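Amidase, hydantoinase/carbamoylase family (Paraburkholderia phymatum, PDB 6C0D) probably hydrolyses N-carbamoyl-L-amino acids as a zinc-binding, homodimeric member of the peptidase M20 family. Local coordinates at residues A[211-215]-A[343-347]; A[349-353]-A[407-412]. Residue numbers count along the deposited sequence, not the author numbering.

Interaction 1 (A[211-215]-A[343-347]); sequences GVVTT and QQHLA
Strand 211-215, an inner strand of the catalytic-domain sheet, is crossed by helix 343-347 running nearly antiparallel to it, at 162° and with the axes 8.5 Å apart. G211 (phi/psi -117/132) starts the segment in extended conformation, its backbone hydrogen-bonded to F382 of the neighbouring strand. V212 points at the helix with chi1 t; its CA lies 6.4 Å from that of A347, the nearest CA pair. V212 CG1 sits 3.6 Å from Q343 O and 4.1 Å from L346 CB, while V212 CG2 lies 4.0 Å from A347 N and 4.4 Å from A347 CB. V213 is directed sideways and its side chain touches M380 and F382, but V213 O comes within 3.4 Å of Q343 CD. At T214 the chain leaves the extended conformation (-82/-50); T214 CG2 lies 3.7 Å from Q343 OE1. Q343, with chi1 m and chi2 t, thus lays its amide along the strand backbone, where NE2 hydrogen-bonds M338 O. T214 O, 3.4 Å from Q343 NE2, is at too poor an angle to bond. Such helix-on-sheet packing is characteristic of α/β domains. Without inter-segment hydrogen bonds, cohesion combines V212's aliphatic packing with van der Waals contact of Q343 on the strand.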
loop_
_atom_site.group_PDB
_atom_site.type_symbol
_atom_site.label_atom_id
_atom_site.label_comp_id
_atom_site.label_asym_id
_atom_site.label_seq_id
_atom_site.Cartn_x
_atom_site.Cartn_y
_atom_site.Cartn_z
ATOM N N GLY A 211 -21.974 -27.542 -12.753
ATOM C CA GLY A 211 -22.742 -26.552 -12.003
ATOM C C GLY A 211 -23.831 -25.934 -12.865
ATOM O O GLY A 211 -23.577 -25.550 -14.016
ATOM N N VAL A 212 -25.049 -25.860 -12.335
ATOM C CA VAL A 212 -26.166 -25.193 -13.014
ATOM C C VAL A 212 -26.291 -23.812 -12.391
ATOM O O VAL A 212 -26.611 -23.703 -11.208
ATOM C CB VAL A 212 -27.471 -25.981 -12.849
ATOM C CG1 VAL A 212 -28.658 -25.199 -13.494
ATOM C CG2 VAL A 212 -27.337 -27.388 -13.472
ATOM N N VAL A 213 -26.067 -22.764 -13.176
ATOM C CA VAL A 213 -25.958 -21.412 -12.614
ATOM C C VAL A 213 -27.343 -20.835 -12.310
ATOM O O VAL A 213 -28.232 -20.793 -13.174
ATOM C CB VAL A 213 -25.152 -20.509 -13.558
ATOM C CG1 VAL A 213 -25.159 -19.047 -13.069
ATOM C CG2 VAL A 213 -23.675 -21.024 -13.649
ATOM N N THR A 214 -27.535 -20.397 -11.063
ATOM C CA THR A 214 -28.809 -19.795 -10.652
ATOM C C THR A 214 -28.881 -18.328 -11.044
ATOM O O THR A 214 -29.882 -17.864 -11.616
ATOM C CB THR A 214 -28.958 -19.919 -9.134
ATOM O OG1 THR A 214 -27.764 -19.403 -8.520
ATOM C CG2 THR A 214 -29.130 -21.381 -8.745
ATOM N N THR A 215 -27.835 -17.580 -10.702
ATOM C CA THR A 215 -27.827 -16.126 -10.754
ATOM C C THR A 215 -26.387 -15.691 -10.960
ATOM O O THR A 215 -25.475 -16.282 -10.371
ATOM C CB THR A 215 -28.340 -15.526 -9.434
ATOM O OG1 THR A 215 -29.636 -16.043 -9.138
ATOM C CG2 THR A 215 -28.410 -13.999 -9.508
ATOM N N GLN A 343 -32.729 -23.345 -16.646
ATOM C CA GLN A 343 -31.982 -24.002 -15.568
ATOM C C GLN A 343 -32.496 -25.402 -15.337
ATOM O O GLN A 343 -31.720 -26.337 -15.094
ATOM C CB GLN A 343 -32.126 -23.237 -14.264
ATOM C CG GLN A 343 -31.261 -22.039 -14.089
ATOM C CD GLN A 343 -31.480 -21.493 -12.694
ATOM O OE1 GLN A 343 -31.232 -22.196 -11.702
ATOM N NE2 GLN A 343 -32.004 -20.274 -12.610
ATOM N N GLN A 344 -33.813 -25.570 -15.392
ATOM C CA GLN A 344 -34.352 -26.883 -15.088
ATOM C C GLN A 344 -34.032 -27.883 -16.203
ATOM O O GLN A 344 -33.755 -29.051 -15.918
ATOM C CB GLN A 344 -35.849 -26.778 -14.809
ATOM C CG GLN A 344 -36.495 -28.063 -14.351
ATOM C CD GLN A 344 -36.190 -28.383 -12.889
ATOM O OE1 GLN A 344 -35.261 -27.831 -12.288
ATOM N NE2 GLN A 344 -36.976 -29.279 -12.316
ATOM N N HIS A 345 -34.023 -27.446 -17.473
ATOM C CA HIS A 345 -33.501 -28.327 -18.526
ATOM C C HIS A 345 -32.046 -28.703 -18.273
ATOM O O HIS A 345 -31.656 -29.861 -18.475
ATOM C CB HIS A 345 -33.623 -27.672 -19.906
ATOM C CG HIS A 345 -35.031 -27.619 -20.415
ATOM N ND1 HIS A 345 -35.723 -28.743 -20.824
ATOM C CD2 HIS A 345 -35.862 -26.567 -20.610
ATOM C CE1 HIS A 345 -36.928 -28.383 -21.240
ATOM N NE2 HIS A 345 -37.039 -27.070 -21.117
ATOM N N LEU A 346 -31.220 -27.740 -17.850
ATOM C CA LEU A 346 -29.826 -28.082 -17.544
ATOM C C LEU A 346 -29.761 -29.074 -16.387
ATOM O O LEU A 346 -28.981 -30.030 -16.430
ATOM C CB LEU A 346 -29.017 -26.828 -17.203
ATOM C CG LEU A 346 -28.780 -25.808 -18.328
ATOM C CD1 LEU A 346 -28.068 -24.588 -17.770
ATOM C CD2 LEU A 346 -27.915 -26.409 -19.421
ATOM N N ALA A 347 -30.564 -28.852 -15.337
ATOM C CA ALA A 347 -30.525 -29.740 -14.177
ATOM C C ALA A 347 -30.979 -31.149 -14.543
ATOM O O ALA A 347 -30.416 -32.137 -14.048
ATOM C CB ALA A 347 -31.390 -29.173 -13.040
#

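Interaction 2 (A[349-353]-A[407-412]). With SO4 (sulfate ion), chain D.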
loop_
_atom_site.group_PDB
_atom_site.type_symbol
_atom_site.label_atom_id
_atom_site.label_comp_id
_atom_site.label_asym_id
_atom_site.label_seq_id
_atom_site.Cartn_x
_atom_site.Cartn_y
_atom_site.Cartn_z
ATOM N N ALA A 349 -30.683 -32.600 -17.481
ATOM C CA ALA A 349 -29.597 -33.235 -18.231
ATOM C C ALA A 349 -28.440 -33.605 -17.314
ATOM O O ALA A 349 -27.807 -34.661 -17.491
ATOM C CB ALA A 349 -29.106 -32.303 -19.341
ATOM N N ALA A 350 -28.139 -32.738 -16.341
ATOM C CA ALA A 350 -27.040 -33.019 -15.419
ATOM C C ALA A 350 -27.364 -34.231 -14.562
ATOM O O ALA A 350 -26.494 -35.067 -14.291
ATOM C CB ALA A 350 -26.762 -31.799 -14.530
ATOM N N ASP A 351 -28.619 -34.337 -14.121
ATOM C CA ASP A 351 -28.993 -35.476 -13.301
ATOM C C ASP A 351 -28.993 -36.771 -14.106
ATOM O O ASP A 351 -28.677 -37.840 -13.562
ATOM C CB ASP A 351 -30.365 -35.243 -12.675
ATOM C CG ASP A 351 -30.564 -36.090 -11.457
ATOM O OD1 ASP A 351 -29.826 -35.894 -10.470
ATOM O OD2 ASP A 351 -31.425 -36.970 -11.508
ATOM N N ALA A 352 -29.336 -36.687 -15.393
ATOM C CA ALA A 352 -29.351 -37.862 -16.254
ATOM C C ALA A 352 -27.939 -38.367 -16.522
ATOM O O ALA A 352 -27.689 -39.580 -16.495
ATOM C CB ALA A 352 -30.056 -37.535 -17.577
ATOM N N LEU A 353 -27.006 -37.458 -16.799
ATOM C CA LEU A 353 -25.680 -37.847 -17.275
ATOM C C LEU A 353 -24.593 -37.758 -16.214
ATOM O O LEU A 353 -23.555 -38.428 -16.347
ATOM C CB LEU A 353 -25.279 -36.976 -18.475
ATOM C CG LEU A 353 -26.249 -37.118 -19.647
ATOM C CD1 LEU A 353 -25.681 -36.344 -20.835
ATOM C CD2 LEU A 353 -26.487 -38.587 -20.031
ATOM N N GLU A 407 -21.349 -33.167 -23.151
ATOM C CA GLU A 407 -22.459 -34.122 -23.199
ATOM C C GLU A 407 -23.696 -33.588 -22.478
ATOM O O GLU A 407 -24.828 -33.714 -22.974
ATOM C CB GLU A 407 -22.012 -35.465 -22.590
ATOM C CG GLU A 407 -21.021 -36.194 -23.495
ATOM C CD GLU A 407 -20.438 -37.444 -22.843
ATOM O OE1 GLU A 407 -20.378 -37.485 -21.613
ATOM O OE2 GLU A 407 -20.030 -38.373 -23.557
ATOM N N VAL A 408 -23.507 -33.026 -21.283
ATOM C CA VAL A 408 -24.635 -32.452 -20.534
ATOM C C VAL A 408 -25.231 -31.287 -21.311
ATOM O O VAL A 408 -26.453 -31.189 -21.482
ATOM C CB VAL A 408 -24.190 -32.019 -19.123
ATOM C CG1 VAL A 408 -25.329 -31.201 -18.405
ATOM C CG2 VAL A 408 -23.781 -33.256 -18.287
ATOM N N ALA A 409 -24.373 -30.399 -21.819
ATOM C CA ALA A 409 -24.877 -29.238 -22.556
ATOM C C ALA A 409 -25.628 -29.651 -23.821
ATOM O O ALA A 409 -26.668 -29.064 -24.155
ATOM C CB ALA A 409 -23.726 -28.290 -22.907
ATOM N N ALA A 410 -25.119 -30.659 -24.536
ATOM C CA ALA A 410 -25.785 -31.110 -25.761
ATOM C C ALA A 410 -27.149 -31.727 -25.469
ATOM O O ALA A 410 -28.111 -31.521 -26.231
ATOM C CB ALA A 410 -24.901 -32.121 -26.499
ATOM N N ARG A 411 -27.231 -32.544 -24.412
ATOM C CA ARG A 411 -28.515 -33.127 -24.036
ATOM C C ARG A 411 -29.512 -32.042 -23.644
ATOM O O ARG A 411 -30.656 -32.040 -24.117
ATOM C CB ARG A 411 -28.338 -34.134 -22.898
ATOM C CG ARG A 411 -29.641 -34.807 -22.463
ATOM C CD ARG A 411 -29.420 -35.782 -21.298
ATOM N NE ARG A 411 -30.679 -36.295 -20.751
ATOM C CZ ARG A 411 -31.169 -37.498 -21.036
ATOM N NH1 ARG A 411 -30.490 -38.307 -21.835
ATOM N NH2 ARG A 411 -32.311 -37.904 -20.500
ATOM N N ALA A 412 -29.095 -31.102 -22.801
ATOM C CA ALA A 412 -29.971 -29.992 -22.440
ATOM C C ALA A 412 -30.368 -29.174 -23.665
ATOM O O ALA A 412 -31.517 -28.734 -23.777
ATOM C CB ALA A 412 -29.269 -29.093 -21.422
HETATM S S SO4 D . -34.844 -36.692 -18.213
HETATM O O1 SO4 D . -35.034 -36.641 -16.766
HETATM O O2 SO4 D . -33.596 -37.385 -18.526
HETATM O O3 SO4 D . -35.969 -37.401 -18.819
HETATM O O4 SO4 D . -34.789 -35.330 -18.739
#
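Two helices cross here at 127° on one face of the catalytic-domain sheet, in a largely apolar, partly buried contact between the last turn of helix 340-353 and the middle of helix 399-419, closed by the long side chain of R411. The short axes approach to 8.9 Å, and small residues allow it: the CA atoms of A349 and A412 are 5.3 Å apart, and A349 CB lies 3.8 Å from A412 CB and 3.6 Å from V408 O. V408 extends the apolar patch, with CG1 4.0 Å from A349 CB and CG2 4.0 Å from L353 CB. L353 reaches over the other helix, its CD1 3.5 Å from E407 O. R411, extended through chi1 to chi3, lies across the last turn of helix 340-353, by A349, A352 and L353: its CD is 3.8 Å from L353 CD1, and A352 CB covers one face of the guanidinium. That group also makes a cation-pi contact with F13, and R411 NH2 donates a very short 2.4 Å hydrogen bond to O2 of a sulfate, probably a crystallisation component. Beneath the pair, A350 and V408 both rest on I210. Neighbouring helices packed against each other and a shared sheet are typical of the α/β fold of M20 catalytic domains.

How the interactions relate
Helix 340-353 joins the two contacts, whose centres lie 11 Å apart: interaction 1 places its middle against strand 210-227, and interaction 2 places its end against helix 399-419. They touch directly, L346 CD2 lying 3.6 Å from A412 CB, so the two contacts are continuous through L346 and A412, with the two helices on one face of the sheet. Along the chain they come in series, 211-215, 343-347, 349-353 and then 407-412. The 127 residues between the first two segments include the lid-type domain inserted in M20 enzymes, so interaction 1 brings together the chain on both sides of that insertion. The same sheet continues through strand 378-384 to strand 189-198, which carries the zinc ligand H196.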